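Local coordinates for Lmo2470 protein (Listeria monocytogenes EGD-e, PDB 5HL3) that is the Listeria internalin InlP, which interacts with afadin and facilitates crossing of the basement membrane, at residues A[17-22]-A[66-71]; A[25-30]-A[51-56]; A[183-188]-A[208-213]; A[228-233]-A[247-252]. One frame throughout, in Å; residues are numbered along the deposited sequence. Where two conformers were deposited one is given.

Contact 1 (A[17-22]-A[66-71]); sequences VFPDDG and LERAMF
Arg68 reaches across to Val17 and Pro19 along its full length. CB lies 3.6 Å from Val17 O, CG passes the same oxygen more loosely, and CD comes closer again, at 3.4 Å. NE then donates a hydrogen bond of 2.8 Å to Val17 O, with an N-H...O angle of 154°. The oxygen lies near the guanidinium plane, but NE itself stands 38° above the carbonyl plane, so no lone pair is met squarely. A bend at chi3 (65°) turns the guanidinium so that the CG-CD edge of Pro19 lies over one face, offset toward the rim, with Pro19 CD 3.5 Å from Arg68 NE. At the tip NH2 donates to Asp16 O, so two successive carbonyls near the end of helix 14-17 are gripped by one side chain. Pro19, the centre of an inverse gamma turn, carries the chain on toward helix 21-30.

Beneath this polar grip the contact is apolar. The Phe18 ring, with Val17 CG1 over the centre of one face, brings CZ to 3.7 Å from Ala69 CB and meets Phe71 CZ tip to tip at 4.0 Å; its CE1 touches Leu66 CD2 at 4.1 Å. Met27 of helix 21-30 touches Phe18, Leu66 and Phe71, while Leu45 of helix 42-46 covers Ala69 and Phe71. Leu51 and Phe53 close the cluster from strand 50-53, joining the helical N-terminal region to the leucine-rich repeats.

Contact 2 (A[25-30]-A[51-56]); sequences KDMAKN and LGFETS
Asp26 lays its carboxylate against Glu54-Thr55, where the chain leaves strand 50-53. OD2 takes two backbone N-H groups: Thr55 N at 3.0 Å on its syn lone pair, and Glu54 N at 2.8 Å from 51° above the carboxylate plane. OD1 accepts from Thr55 OG1 at 2.6 Å, on the syn side but out of plane. Three bonds thus fix the rotation of this buried acid. In the conformer described, Lys25 NZ donates to the same Thr55 OG1 at 2.9 Å, its chain extended until it bends at chi4.

One turn further along the helix, Asn30 pairs with both polar backbone atoms of Gly52. Its OD1 accepts from Gly52 N at 2.9 Å, nearly straight at 173°, and its ND2 donates to Gly52 O at 3.0 Å. Strand 50-53 is the first strand, at one edge of the parallel leucine-rich-repeat sheet, bonded to strand 76-79. Helix 21-30 of the N-terminal cap runs over it, the axes of helix 25-30 and strand 51-53 lying 141° apart in their N-to-C directions. Facing the interior, the selenium of Met27, a selenomethionine, lies 4.1 Å from Phe53 CE1 in an oblique Met-aromatic contact, and Met27 CE packs on Leu51 CD2.

On the outer side Lys29 NZ makes a salt bridge with Glu54 OE1 (3.2 Å, a weak hydrogen bond). A water accepts from Lys25 NZ and donates to Asp26 OD1 and Glu54 OE2, which probably eases the repulsion between the two acids. Glu54 also touches Glu81.

Contact 3 (A[183-188]-A[208-213]); sequences TTIPDF and PDFQNL
Pro208 sets its ring against Ile185 and Asp187, with CD 3.6 Å from Ile185 CG2 and CB 3.6 Å from Asp187 CB. The Asp209 carboxylate is engaged elsewhere, OD2 with Thr234 OG1, but the Asp209 carbonyl oxygen shares a water with Asp187 OD2. The Phe210 ring comes next and is sandwiched within its own loop, Pro208 O over one face and Leu213 CD1 over the opposite one. Across the contact its edge meets Pro186 O, which lies in the ring plane 3.6 Å from CE1, while CZ touches Ile185 CG2 at 4.1 Å.

The segments overlap in equivalent parts of consecutive leucine-rich repeats: Pro-Asp-Phe at 186-188 recurs at 208-210, and both Asp187 and Asp209 are centres of inverse gamma turns. Each loop follows its strand of the parallel sheet, and the second stacks on the first.

Gln211 makes the main polar link. Its N donates to the syn lone pair of Asp187 OD1 at 2.9 Å and 168°. With CG between the backbone N and the carbonyl carbon (chi1 69°), the side chain folds over the aspartate, amide and carboxylate stacked with planes 19° apart, and NE2 reaches Asp187 O at 3.0 Å; that oxygen also accepts from Asn165 ND2. Asn212 N binds a water that donates to Asp187 OD1 and Phe188 O, while Asn212 ND2 holds the carbonyl of Gln189, a calcium ligand. Leu213 CD2 closes on Phe188 CB at 4.4 Å.

Contact 4 (A[228-233]-A[247-252]); sequences GTMVNY and NFLTEL
Gly228 and Leu249 form the tight end of this contact, a parallel beta bridge whose CA atoms are only 4.3 Å apart. Gly228 N donates to Phe248 O at 2.9 Å, nearly straight at 173°, although it stands above the carbonyl plane. Gly228 O accepts Thr250 N in plane, on a lone pair, at 2.8 Å. The same oxygen accepts a weak hydrogen bond from Glu251 N (3.4 Å), and Leu249 CD2 packs against it at 3.6 Å, so one short strand and the residues after it supply these partners. Gly228 has a positive phi (80°), a region readily open to glycine.

The bridge pairs strands 227-228 and 248-249, a small parallel sheet on the loops that follow strands 218-220 and 241-243 of the main leucine-rich-repeat sheet. It lies where the repeats meet the C-terminal domain: Leu249 N and O bond to Gln265 OE1 and Tyr354 OH, and helix 285-292 receives Glu251 and Leu252.

From Thr229 onward the segments separate. Buried Leu249 still reaches back to Met230, its CD1 4.1 Å from the selenium of that selenomethionine, the two side chains crossing at a slant. No direct backbone bond joins the segments at Met230; a water does so, accepting from Met230 N at 2.9 Å and donating to Glu251 O. On the exposed side Thr229 and Glu251 point the same way and run side by side, touching loosely through Thr229 CG2 and Glu251 OE1 at 4.0 Å.

How the contacts relate
The four contacts follow the elongated chain from its N-terminal cap to its C-terminal domain. Contact 2 is nested within the loop closed by contact 1; their centres are 11 Å apart, both use helix 21-30, and Gly22 CA of contact 1 packs on Thr55 CG2 of contact 2 at 3.7 Å. Contacts 3 and 4 come later, in series, and belong to the stacked repeats and their end. Their centres are 16 Å apart, and Tyr233 of contact 4 packs on Phe210 of contact 3. The pairs lie far apart, contacts 1 and 4 about 54 Å between centres. The first pair thus caps the parallel sheet at strand 50-53, and the second carries repeat stacking to the junction with the C-terminal sheet.

Contact 1 (A[17-22]-A[66-71])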
loop_
_atom_site.group_PDB
_atom_site.type_symbol
_atom_site.label_atom_id
_atom_site.label_comp_id
_atom_site.label_asym_id
_atom_site.label_seq_id
_atom_site.Cartn_x
_atom_site.Cartn_y
_atom_site.Cartn_z
ATOM N N VAL A 17 5.958 -38.347 13.819
ATOM C CA VAL A 17 5.125 -37.812 12.735
ATOM C C VAL A 17 5.777 -36.588 12.092
ATOM O O VAL A 17 5.752 -36.438 10.875
ATOM C CB VAL A 17 3.735 -37.404 13.290
ATOM C CG1 VAL A 17 2.851 -36.844 12.173
ATOM C CG2 VAL A 17 3.040 -38.582 13.988
ATOM N N PHE A 18 6.409 -35.770 12.915
ATOM C CA PHE A 18 7.004 -34.491 12.488
ATOM C C PHE A 18 8.486 -34.497 12.905
ATOM O O PHE A 18 8.849 -33.898 13.906
ATOM C CB PHE A 18 6.266 -33.350 13.181
ATOM C CG PHE A 18 4.776 -33.350 12.936
ATOM C CD1 PHE A 18 4.240 -33.021 11.697
ATOM C CD2 PHE A 18 3.901 -33.650 13.955
ATOM C CE1 PHE A 18 2.861 -32.996 11.495
ATOM C CE2 PHE A 18 2.512 -33.608 13.763
ATOM C CZ PHE A 18 1.997 -33.269 12.528
ATOM N N PRO A 19 9.346 -35.152 12.121
ATOM C CA PRO A 19 10.737 -35.406 12.539
ATOM C C PRO A 19 11.660 -34.201 12.312
ATOM O O PRO A 19 12.578 -34.228 11.501
ATOM C CB PRO A 19 11.126 -36.629 11.697
ATOM C CG PRO A 19 10.335 -36.460 10.463
ATOM C CD PRO A 19 9.009 -35.917 10.913
ATOM N N ASP A 20 11.420 -33.171 13.095
ATOM C CA ASP A 20 12.206 -31.941 13.075
ATOM C C ASP A 20 11.978 -31.294 14.421
ATOM O O ASP A 20 10.823 -31.170 14.858
ATOM C CB ASP A 20 11.764 -31.006 11.961
ATOM C CG ASP A 20 12.498 -29.676 12.020
ATOM O OD1 ASP A 20 13.692 -29.654 11.616
ATOM O OD2 ASP A 20 11.916 -28.667 12.493
ATOM N N ASP A 21 13.032 -30.862 15.084
ATOM C CA ASP A 21 12.879 -30.379 16.461
ATOM C C ASP A 21 11.930 -29.194 16.566
ATOM O O ASP A 21 11.022 -29.197 17.399
ATOM C CB ASP A 21 14.239 -30.074 17.089
ATOM C CG ASP A 21 15.079 -31.359 17.345
ATOM O OD1 ASP A 21 14.554 -32.493 17.349
ATOM O OD2 ASP A 21 16.287 -31.224 17.569
ATOM N N GLY A 22 12.104 -28.177 15.715
ATOM C CA GLY A 22 11.275 -27.010 15.778
ATOM C C GLY A 22 9.851 -27.282 15.378
ATOM O O GLY A 22 8.922 -26.776 16.002
ATOM N N LEU A 66 4.739 -31.304 7.194
ATOM C CA LEU A 66 3.309 -31.253 7.485
ATOM C C LEU A 66 2.484 -32.147 6.569
ATOM O O LEU A 66 1.365 -32.552 6.939
ATOM C CB LEU A 66 2.783 -29.807 7.401
ATOM C CG LEU A 66 3.202 -28.845 8.487
ATOM C CD1 LEU A 66 2.699 -27.444 8.160
ATOM C CD2 LEU A 66 2.704 -29.253 9.865
ATOM N N GLU A 67 3.034 -32.534 5.421
ATOM C CA GLU A 67 2.300 -33.445 4.518
ATOM C C GLU A 67 2.217 -34.882 5.071
ATOM O O GLU A 67 1.535 -35.719 4.501
ATOM C CB GLU A 67 2.905 -33.447 3.128
ATOM C CG GLU A 67 4.264 -34.125 3.048
ATOM C CD GLU A 67 5.037 -33.802 1.791
ATOM O OE1 GLU A 67 4.483 -33.195 0.837
ATOM O OE2 GLU A 67 6.230 -34.150 1.729
ATOM N N ARG A 68 2.896 -35.140 6.191
ATOM C CA ARG A 68 2.858 -36.456 6.836
ATOM C C ARG A 68 1.645 -36.626 7.736
ATOM O O ARG A 68 1.457 -37.702 8.283
ATOM C CB ARG A 68 4.128 -36.672 7.649
ATOM C CG ARG A 68 5.383 -36.721 6.763
ATOM C CD ARG A 68 6.646 -36.440 7.554
ATOM N NE ARG A 68 6.934 -37.456 8.573
ATOM C CZ ARG A 68 7.780 -38.472 8.429
ATOM N NH1 ARG A 68 8.392 -38.689 7.278
ATOM N NH2 ARG A 68 7.988 -39.295 9.438
ATOM N N ALA A 69 0.827 -35.588 7.890
ATOM C CA ALA A 69 -0.373 -35.664 8.735
ATOM C C ALA A 69 -1.549 -35.021 8.022
ATOM O O ALA A 69 -1.382 -34.013 7.338
ATOM C CB ALA A 69 -0.137 -34.958 10.073
HETATM N N MSE A 70 -2.731 -35.601 8.183
HETATM C CA MSE A 70 -3.953 -35.059 7.591
HETATM C C MSE A 70 -4.634 -34.105 8.536
HETATM O O MSE A 70 -4.996 -34.502 9.644
HETATM C CB MSE A 70 -4.894 -36.207 7.226
HETATM C CG MSE A 70 -6.178 -35.722 6.541
HETATM SE SE MSE A 70 -5.930 -34.707 4.880
HETATM C CE MSE A 70 -5.188 -36.180 3.869
ATOM N N PHE A 71 -4.808 -32.857 8.094
ATOM C CA PHE A 71 -5.474 -31.799 8.862
ATOM C C PHE A 71 -6.851 -31.536 8.229
ATOM O O PHE A 71 -7.013 -30.654 7.381
ATOM C CB PHE A 71 -4.614 -30.533 8.859
ATOM C CG PHE A 71 -3.258 -30.724 9.491
ATOM C CD1 PHE A 71 -3.109 -30.697 10.857
ATOM C CD2 PHE A 71 -2.128 -30.951 8.703
ATOM C CE1 PHE A 71 -1.872 -30.874 11.442
ATOM C CE2 PHE A 71 -0.883 -31.123 9.285
ATOM C CZ PHE A 71 -0.762 -31.093 10.670
#

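Contact 2 (A[25-30]-A[51-56])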
loop_
_atom_site.group_PDB
_atom_site.type_symbol
_atom_site.label_atom_id
_atom_site.label_comp_id
_atom_site.label_asym_id
_atom_site.label_seq_id
_atom_site.Cartn_x
_atom_site.Cartn_y
_atom_site.Cartn_z
ATOM N N LYS A 25 8.105 -29.240 18.183
ATOM C CA LYS A 25 7.825 -28.344 19.313
ATOM C C LYS A 25 6.558 -27.530 19.036
ATOM O O LYS A 25 5.654 -27.461 19.876
ATOM C CB LYS A 25 9.030 -27.424 19.562
ATOM C CG LYS A 25 8.801 -26.252 20.505
ATOM C CD LYS A 25 10.093 -25.539 20.894
ATOM C CE LYS A 25 9.830 -24.220 21.639
ATOM N NZ LYS A 25 9.290 -23.133 20.752
ATOM N N ASP A 26 6.489 -26.923 17.849
ATOM C CA ASP A 26 5.320 -26.116 17.498
ATOM C C ASP A 26 4.075 -26.984 17.359
ATOM O O ASP A 26 2.998 -26.573 17.778
ATOM C CB ASP A 26 5.573 -25.309 16.231
ATOM C CG ASP A 26 6.545 -24.155 16.455
ATOM O OD1 ASP A 26 7.065 -23.987 17.597
ATOM O OD2 ASP A 26 6.800 -23.439 15.451
HETATM N N MSE A 27 4.225 -28.194 16.846
HETATM C CA MSE A 27 3.055 -29.087 16.746
HETATM C C MSE A 27 2.570 -29.521 18.118
HETATM O O MSE A 27 1.372 -29.610 18.325
HETATM C CB MSE A 27 3.357 -30.273 15.831
HETATM C CG MSE A 27 3.396 -29.881 14.354
HETATM SE SE MSE A 27 1.738 -28.987 13.710
HETATM C CE MSE A 27 0.419 -30.183 14.515
ATOM N N ALA A 28 3.467 -29.796 19.057
ATOM C CA ALA A 28 3.042 -30.137 20.412
ATOM C C ALA A 28 2.246 -28.995 21.029
ATOM O O ALA A 28 1.242 -29.211 21.707
ATOM C CB ALA A 28 4.249 -30.508 21.286
ATOM N N LYS A 29 2.685 -27.759 20.788
ATOM C CA LYS A 29 1.949 -26.604 21.299
ATOM C C LYS A 29 0.564 -26.519 20.629
ATOM O O LYS A 29 -0.447 -26.297 21.295
ATOM C CB LYS A 29 2.749 -25.326 21.068
ATOM C CG LYS A 29 2.094 -24.109 21.691
ATOM C CD LYS A 29 2.918 -22.864 21.479
ATOM C CE LYS A 29 2.070 -21.638 21.781
ATOM N NZ LYS A 29 2.607 -20.385 21.216
ATOM N N ASN A 30 0.506 -26.687 19.305
ATOM C CA ASN A 30 -0.779 -26.679 18.596
ATOM C C ASN A 30 -1.739 -27.753 19.126
ATOM O O ASN A 30 -2.941 -27.518 19.251
ATOM C CB ASN A 30 -0.562 -26.894 17.095
ATOM C CG ASN A 30 -0.087 -25.639 16.372
ATOM O OD1 ASN A 30 -0.604 -24.555 16.603
ATOM N ND2 ASN A 30 0.862 -25.796 15.478
ATOM N N LEU A 51 -3.283 -23.770 12.877
ATOM C CA LEU A 51 -1.911 -24.115 13.158
ATOM C C LEU A 51 -1.107 -22.833 13.288
ATOM O O LEU A 51 -1.132 -21.973 12.388
ATOM C CB LEU A 51 -1.294 -24.947 12.043
ATOM C CG LEU A 51 -1.953 -26.296 11.770
ATOM C CD1 LEU A 51 -1.385 -26.890 10.516
ATOM C CD2 LEU A 51 -1.811 -27.224 12.956
ATOM N N GLY A 52 -0.384 -22.712 14.392
ATOM C CA GLY A 52 0.550 -21.604 14.606
ATOM C C GLY A 52 1.980 -22.104 14.586
ATOM O O GLY A 52 2.266 -23.204 15.063
ATOM N N PHE A 53 2.892 -21.283 14.062
ATOM C CA PHE A 53 4.315 -21.603 14.023
ATOM C C PHE A 53 5.118 -20.442 14.555
ATOM O O PHE A 53 4.814 -19.283 14.272
ATOM C CB PHE A 53 4.751 -22.014 12.607
ATOM C CG PHE A 53 4.045 -23.248 12.140
ATOM C CD1 PHE A 53 4.394 -24.481 12.643
ATOM C CD2 PHE A 53 2.936 -23.177 11.308
ATOM C CE1 PHE A 53 3.681 -25.636 12.308
ATOM C CE2 PHE A 53 2.220 -24.332 10.978
ATOM C CZ PHE A 53 2.597 -25.552 11.487
ATOM N N GLU A 54 6.117 -20.745 15.359
ATOM C CA GLU A 54 6.916 -19.684 16.002
ATOM C C GLU A 54 8.367 -20.035 16.238
ATOM O O GLU A 54 9.125 -19.182 16.678
ATOM C CB GLU A 54 6.264 -19.293 17.322
ATOM C CG GLU A 54 6.284 -20.431 18.331
ATOM C CD GLU A 54 5.796 -20.076 19.730
ATOM O OE1 GLU A 54 5.224 -18.977 19.902
ATOM O OE2 GLU A 54 5.995 -20.946 20.617
ATOM N N THR A 55 8.790 -21.250 15.920
ATOM C CA THR A 55 10.193 -21.666 16.160
ATOM C C THR A 55 10.976 -21.392 14.881
ATOM O O THR A 55 10.695 -21.963 13.811
ATOM C CB THR A 55 10.277 -23.121 16.634
ATOM O OG1 THR A 55 9.561 -23.219 17.879
ATOM C CG2 THR A 55 11.709 -23.537 16.910
ATOM N N SER A 56 11.994 -20.545 15.018
ATOM C CA SER A 56 12.706 -20.010 13.839
ATOM C C SER A 56 13.726 -20.935 13.190
ATOM O O SER A 56 14.328 -20.554 12.184
ATOM C CB SER A 56 13.311 -18.650 14.169
ATOM O OG SER A 56 12.278 -17.679 14.295
HETATM O O HOH W 1 6.423 -23.561 20.264
HETATM O O HOH W 2 2.661 -23.732 17.732
HETATM O O HOH W 3 4.872 -20.684 23.047
#

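Contact 3 (A[183-188]-A[208-213])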
loop_
_atom_site.group_PDB
_atom_site.type_symbol
_atom_site.label_atom_id
_atom_site.label_comp_id
_atom_site.label_asym_id
_atom_site.label_seq_id
_atom_site.Cartn_x
_atom_site.Cartn_y
_atom_site.Cartn_z
ATOM N N THR A 183 5.556 1.924 -9.894
ATOM C CA THR A 183 5.615 3.121 -10.746
ATOM C C THR A 183 4.359 3.244 -11.603
ATOM O O THR A 183 3.971 4.360 -11.982
ATOM C CB THR A 183 6.863 3.127 -11.650
ATOM O OG1 THR A 183 6.973 1.859 -12.308
ATOM C CG2 THR A 183 8.109 3.378 -10.824
ATOM N N THR A 184 3.736 2.113 -11.913
ATOM C CA THR A 184 2.442 2.046 -12.579
ATOM C C THR A 184 1.574 1.030 -11.841
ATOM O O THR A 184 2.076 0.134 -11.131
ATOM C CB THR A 184 2.534 1.622 -14.064
ATOM O OG1 THR A 184 3.174 0.355 -14.195
ATOM C CG2 THR A 184 3.325 2.671 -14.888
ATOM N N ILE A 185 0.269 1.147 -12.031
ATOM C CA ILE A 185 -0.702 0.174 -11.510
ATOM C C ILE A 185 -1.530 -0.328 -12.706
ATOM O O ILE A 185 -1.876 0.462 -13.597
ATOM C CB ILE A 185 -1.576 0.845 -10.410
ATOM C CG1 ILE A 185 -2.445 -0.175 -9.697
ATOM C CG2 ILE A 185 -2.416 1.977 -10.915
ATOM C CD1 ILE A 185 -1.727 -1.071 -8.719
ATOM N N PRO A 186 -1.831 -1.630 -12.771
ATOM C CA PRO A 186 -2.626 -2.097 -13.903
ATOM C C PRO A 186 -4.022 -1.484 -13.989
ATOM O O PRO A 186 -4.616 -1.148 -12.959
ATOM C CB PRO A 186 -2.764 -3.603 -13.617
ATOM C CG PRO A 186 -1.530 -3.937 -12.850
ATOM C CD PRO A 186 -1.327 -2.755 -11.963
ATOM N N ASP A 187 -4.540 -1.380 -15.216
ATOM C CA ASP A 187 -5.947 -1.019 -15.415
ATOM C C ASP A 187 -6.717 -2.341 -15.207
ATOM O O ASP A 187 -7.067 -3.053 -16.158
ATOM C CB ASP A 187 -6.149 -0.441 -16.811
ATOM C CG ASP A 187 -7.501 0.218 -16.981
ATOM O OD1 ASP A 187 -8.315 0.128 -16.049
ATOM O OD2 ASP A 187 -7.715 0.821 -18.053
ATOM N N PHE A 188 -6.930 -2.672 -13.933
ATOM C CA PHE A 188 -7.399 -4.026 -13.581
ATOM C C PHE A 188 -8.655 -4.416 -14.344
ATOM O O PHE A 188 -9.653 -3.743 -14.287
ATOM C CB PHE A 188 -7.651 -4.128 -12.085
ATOM C CG PHE A 188 -6.404 -4.141 -11.250
ATOM C CD1 PHE A 188 -5.553 -5.224 -11.250
ATOM C CD2 PHE A 188 -6.094 -3.068 -10.434
ATOM C CE1 PHE A 188 -4.411 -5.220 -10.483
ATOM C CE2 PHE A 188 -4.953 -3.073 -9.643
ATOM C CZ PHE A 188 -4.107 -4.149 -9.676
ATOM N N PRO A 208 -4.326 4.523 -14.399
ATOM C CA PRO A 208 -5.297 4.487 -15.480
ATOM C C PRO A 208 -6.644 5.082 -15.048
ATOM O O PRO A 208 -6.946 5.169 -13.831
ATOM C CB PRO A 208 -5.467 2.982 -15.754
ATOM C CG PRO A 208 -4.231 2.350 -15.215
ATOM C CD PRO A 208 -3.876 3.183 -14.002
ATOM N N ASP A 209 -7.468 5.432 -16.026
ATOM C CA ASP A 209 -8.837 5.868 -15.755
ATOM C C ASP A 209 -9.612 4.575 -15.653
ATOM O O ASP A 209 -10.244 4.124 -16.606
ATOM C CB ASP A 209 -9.355 6.734 -16.898
ATOM C CG ASP A 209 -10.751 7.263 -16.648
ATOM O OD1 ASP A 209 -11.271 7.153 -15.511
ATOM O OD2 ASP A 209 -11.350 7.818 -17.597
ATOM N N PHE A 210 -9.522 3.968 -14.484
ATOM C CA PHE A 210 -9.945 2.573 -14.319
ATOM C C PHE A 210 -11.189 2.200 -15.044
ATOM O O PHE A 210 -12.262 2.772 -14.819
ATOM C CB PHE A 210 -10.078 2.186 -12.854
ATOM C CG PHE A 210 -8.795 2.296 -12.086
ATOM C CD1 PHE A 210 -7.747 1.361 -12.276
ATOM C CD2 PHE A 210 -8.594 3.296 -11.141
ATOM C CE1 PHE A 210 -6.584 1.461 -11.561
ATOM C CE2 PHE A 210 -7.431 3.384 -10.439
ATOM C CZ PHE A 210 -6.427 2.463 -10.626
ATOM N N GLN A 211 -11.037 1.163 -15.874
ATOM C CA GLN A 211 -12.103 0.722 -16.725
ATOM C C GLN A 211 -13.128 -0.240 -16.086
ATOM O O GLN A 211 -14.238 -0.386 -16.606
ATOM C CB GLN A 211 -11.513 0.067 -18.001
ATOM C CG GLN A 211 -10.816 -1.260 -17.763
ATOM C CD GLN A 211 -9.847 -1.680 -18.872
ATOM O OE1 GLN A 211 -10.076 -1.422 -20.058
ATOM N NE2 GLN A 211 -8.792 -2.387 -18.479
ATOM N N ASN A 212 -12.778 -0.911 -14.999
ATOM C CA ASN A 212 -13.715 -1.909 -14.441
ATOM C C ASN A 212 -13.616 -2.069 -12.920
ATOM O O ASN A 212 -13.477 -3.185 -12.389
ATOM C CB ASN A 212 -13.489 -3.264 -15.128
ATOM C CG ASN A 212 -14.605 -4.248 -14.848
ATOM O OD1 ASN A 212 -15.742 -3.845 -14.598
ATOM N ND2 ASN A 212 -14.297 -5.543 -14.881
ATOM N N LEU A 213 -13.734 -0.956 -12.215
ATOM C CA LEU A 213 -13.791 -0.961 -10.742
ATOM C C LEU A 213 -15.072 -0.267 -10.259
ATOM O O LEU A 213 -15.026 0.723 -9.532
ATOM C CB LEU A 213 -12.541 -0.301 -10.149
ATOM C CG LEU A 213 -11.209 -0.997 -10.436
ATOM C CD1 LEU A 213 -10.031 -0.241 -9.841
ATOM C CD2 LEU A 213 -11.168 -2.458 -9.973
HETATM O O HOH W 4 -10.062 -1.059 -14.049
HETATM O O HOH W 5 -9.297 2.882 -18.935
HETATM O O HOH W 6 -11.491 -5.153 -12.665
#

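Contact 4 (A[228-233]-A[247-252])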
loop_
_atom_site.group_PDB
_atom_site.type_symbol
_atom_site.label_atom_id
_atom_site.label_comp_id
_atom_site.label_asym_id
_atom_site.label_seq_id
_atom_site.Cartn_x
_atom_site.Cartn_y
_atom_site.Cartn_z
ATOM N N GLY A 228 1.547 17.642 -11.008
ATOM C CA GLY A 228 0.831 18.547 -11.906
ATOM C C GLY A 228 -0.641 18.204 -11.938
ATOM O O GLY A 228 -1.429 18.658 -11.104
ATOM N N THR A 229 -1.034 17.422 -12.931
ATOM C CA THR A 229 -2.419 16.940 -13.026
ATOM C C THR A 229 -2.404 15.421 -13.099
ATOM O O THR A 229 -1.379 14.819 -13.438
ATOM C CB THR A 229 -3.137 17.481 -14.250
ATOM O OG1 THR A 229 -2.515 16.970 -15.415
ATOM C CG2 THR A 229 -3.118 18.976 -14.269
HETATM N N MSE A 230 -3.513 14.809 -12.721
HETATM C CA MSE A 230 -3.672 13.350 -12.816
HETATM C C MSE A 230 -4.931 13.051 -13.596
HETATM O O MSE A 230 -5.714 13.933 -13.940
HETATM C CB MSE A 230 -3.685 12.679 -11.444
HETATM C CG MSE A 230 -4.895 13.126 -10.626
HETATM SE SE MSE A 230 -5.015 12.155 -8.942
HETATM C CE MSE A 230 -5.389 10.407 -9.711
ATOM N N VAL A 231 -5.146 11.776 -13.848
ATOM C CA VAL A 231 -6.341 11.328 -14.522
ATOM C C VAL A 231 -7.601 11.804 -13.783
ATOM O O VAL A 231 -7.645 11.797 -12.548
ATOM C CB VAL A 231 -6.323 9.779 -14.630
ATOM C CG1 VAL A 231 -6.325 9.092 -13.288
ATOM C CG2 VAL A 231 -7.457 9.283 -15.473
ATOM N N ASN A 232 -8.600 12.218 -14.537
ATOM C CA ASN A 232 -9.866 12.710 -13.982
ATOM C C ASN A 232 -10.886 11.591 -14.132
ATOM O O ASN A 232 -11.545 11.489 -15.158
ATOM C CB ASN A 232 -10.269 14.007 -14.674
ATOM C CG ASN A 232 -11.352 14.795 -13.928
ATOM O OD1 ASN A 232 -11.818 14.393 -12.879
ATOM N ND2 ASN A 232 -11.763 15.933 -14.513
ATOM N N TYR A 233 -10.963 10.730 -13.116
ATOM C CA TYR A 233 -11.728 9.487 -13.190
ATOM C C TYR A 233 -13.122 9.664 -13.719
ATOM O O TYR A 233 -13.882 10.518 -13.252
ATOM C CB TYR A 233 -11.802 8.797 -11.826
ATOM C CG TYR A 233 -10.479 8.382 -11.266
ATOM C CD1 TYR A 233 -9.727 7.397 -11.872
ATOM C CD2 TYR A 233 -9.960 8.975 -10.119
ATOM C CE1 TYR A 233 -8.522 7.004 -11.348
ATOM C CE2 TYR A 233 -8.745 8.601 -9.595
ATOM C CZ TYR A 233 -8.016 7.626 -10.217
ATOM O OH TYR A 233 -6.803 7.251 -9.715
ATOM N N ASN A 247 1.219 14.559 -2.338
ATOM C CA ASN A 247 1.606 14.439 -3.752
ATOM C C ASN A 247 2.001 15.832 -4.249
ATOM O O ASN A 247 2.263 16.718 -3.417
ATOM C CB ASN A 247 0.505 13.744 -4.568
ATOM C CG ASN A 247 0.500 12.248 -4.341
ATOM O OD1 ASN A 247 1.274 11.521 -4.950
ATOM N ND2 ASN A 247 -0.386 11.780 -3.474
ATOM N N PHE A 248 2.098 15.993 -5.567
ATOM C CA PHE A 248 2.668 17.214 -6.188
ATOM C C PHE A 248 1.736 17.774 -7.223
ATOM O O PHE A 248 2.171 18.309 -8.259
ATOM C CB PHE A 248 4.068 16.849 -6.761
ATOM C CG PHE A 248 4.951 16.220 -5.718
ATOM C CD1 PHE A 248 5.737 17.006 -4.898
ATOM C CD2 PHE A 248 4.888 14.849 -5.469
ATOM C CE1 PHE A 248 6.477 16.450 -3.872
ATOM C CE2 PHE A 248 5.614 14.295 -4.431
ATOM C CZ PHE A 248 6.400 15.095 -3.626
ATOM N N LEU A 249 0.435 17.701 -6.933
ATOM C CA LEU A 249 -0.563 18.187 -7.871
ATOM C C LEU A 249 -0.761 19.689 -7.759
ATOM O O LEU A 249 -0.767 20.261 -6.661
ATOM C CB LEU A 249 -1.910 17.500 -7.579
ATOM C CG LEU A 249 -1.908 15.982 -7.792
ATOM C CD1 LEU A 249 -3.222 15.406 -7.251
ATOM C CD2 LEU A 249 -1.743 15.628 -9.266
ATOM N N THR A 250 -0.971 20.323 -8.914
ATOM C CA THR A 250 -1.346 21.759 -8.979
ATOM C C THR A 250 -2.851 21.943 -9.238
ATOM O O THR A 250 -3.347 23.068 -9.155
ATOM C CB THR A 250 -0.495 22.495 -10.014
ATOM O OG1 THR A 250 -0.666 21.883 -11.288
ATOM C CG2 THR A 250 0.959 22.536 -9.597
ATOM N N GLU A 251 -3.551 20.843 -9.511
ATOM C CA GLU A 251 -4.989 20.830 -9.755
ATOM C C GLU A 251 -5.484 19.450 -9.376
ATOM O O GLU A 251 -4.808 18.458 -9.649
ATOM C CB GLU A 251 -5.335 21.133 -11.231
ATOM C CG GLU A 251 -6.828 21.316 -11.507
ATOM C CD GLU A 251 -7.147 21.676 -12.928
ATOM O OE1 GLU A 251 -6.591 21.012 -13.839
ATOM O OE2 GLU A 251 -7.985 22.597 -13.139
ATOM N N LEU A 252 -6.652 19.387 -8.753
ATOM C CA LEU A 252 -7.270 18.107 -8.362
ATOM C C LEU A 252 -8.258 17.656 -9.438
ATOM O O LEU A 252 -8.845 18.480 -10.156
ATOM C CB LEU A 252 -8.013 18.264 -7.047
ATOM C CG LEU A 252 -7.129 18.741 -5.884
ATOM C CD1 LEU A 252 -7.968 19.136 -4.661
ATOM C CD2 LEU A 252 -6.081 17.703 -5.550
HETATM O O HOH W 7 -5.466 16.508 -11.420
#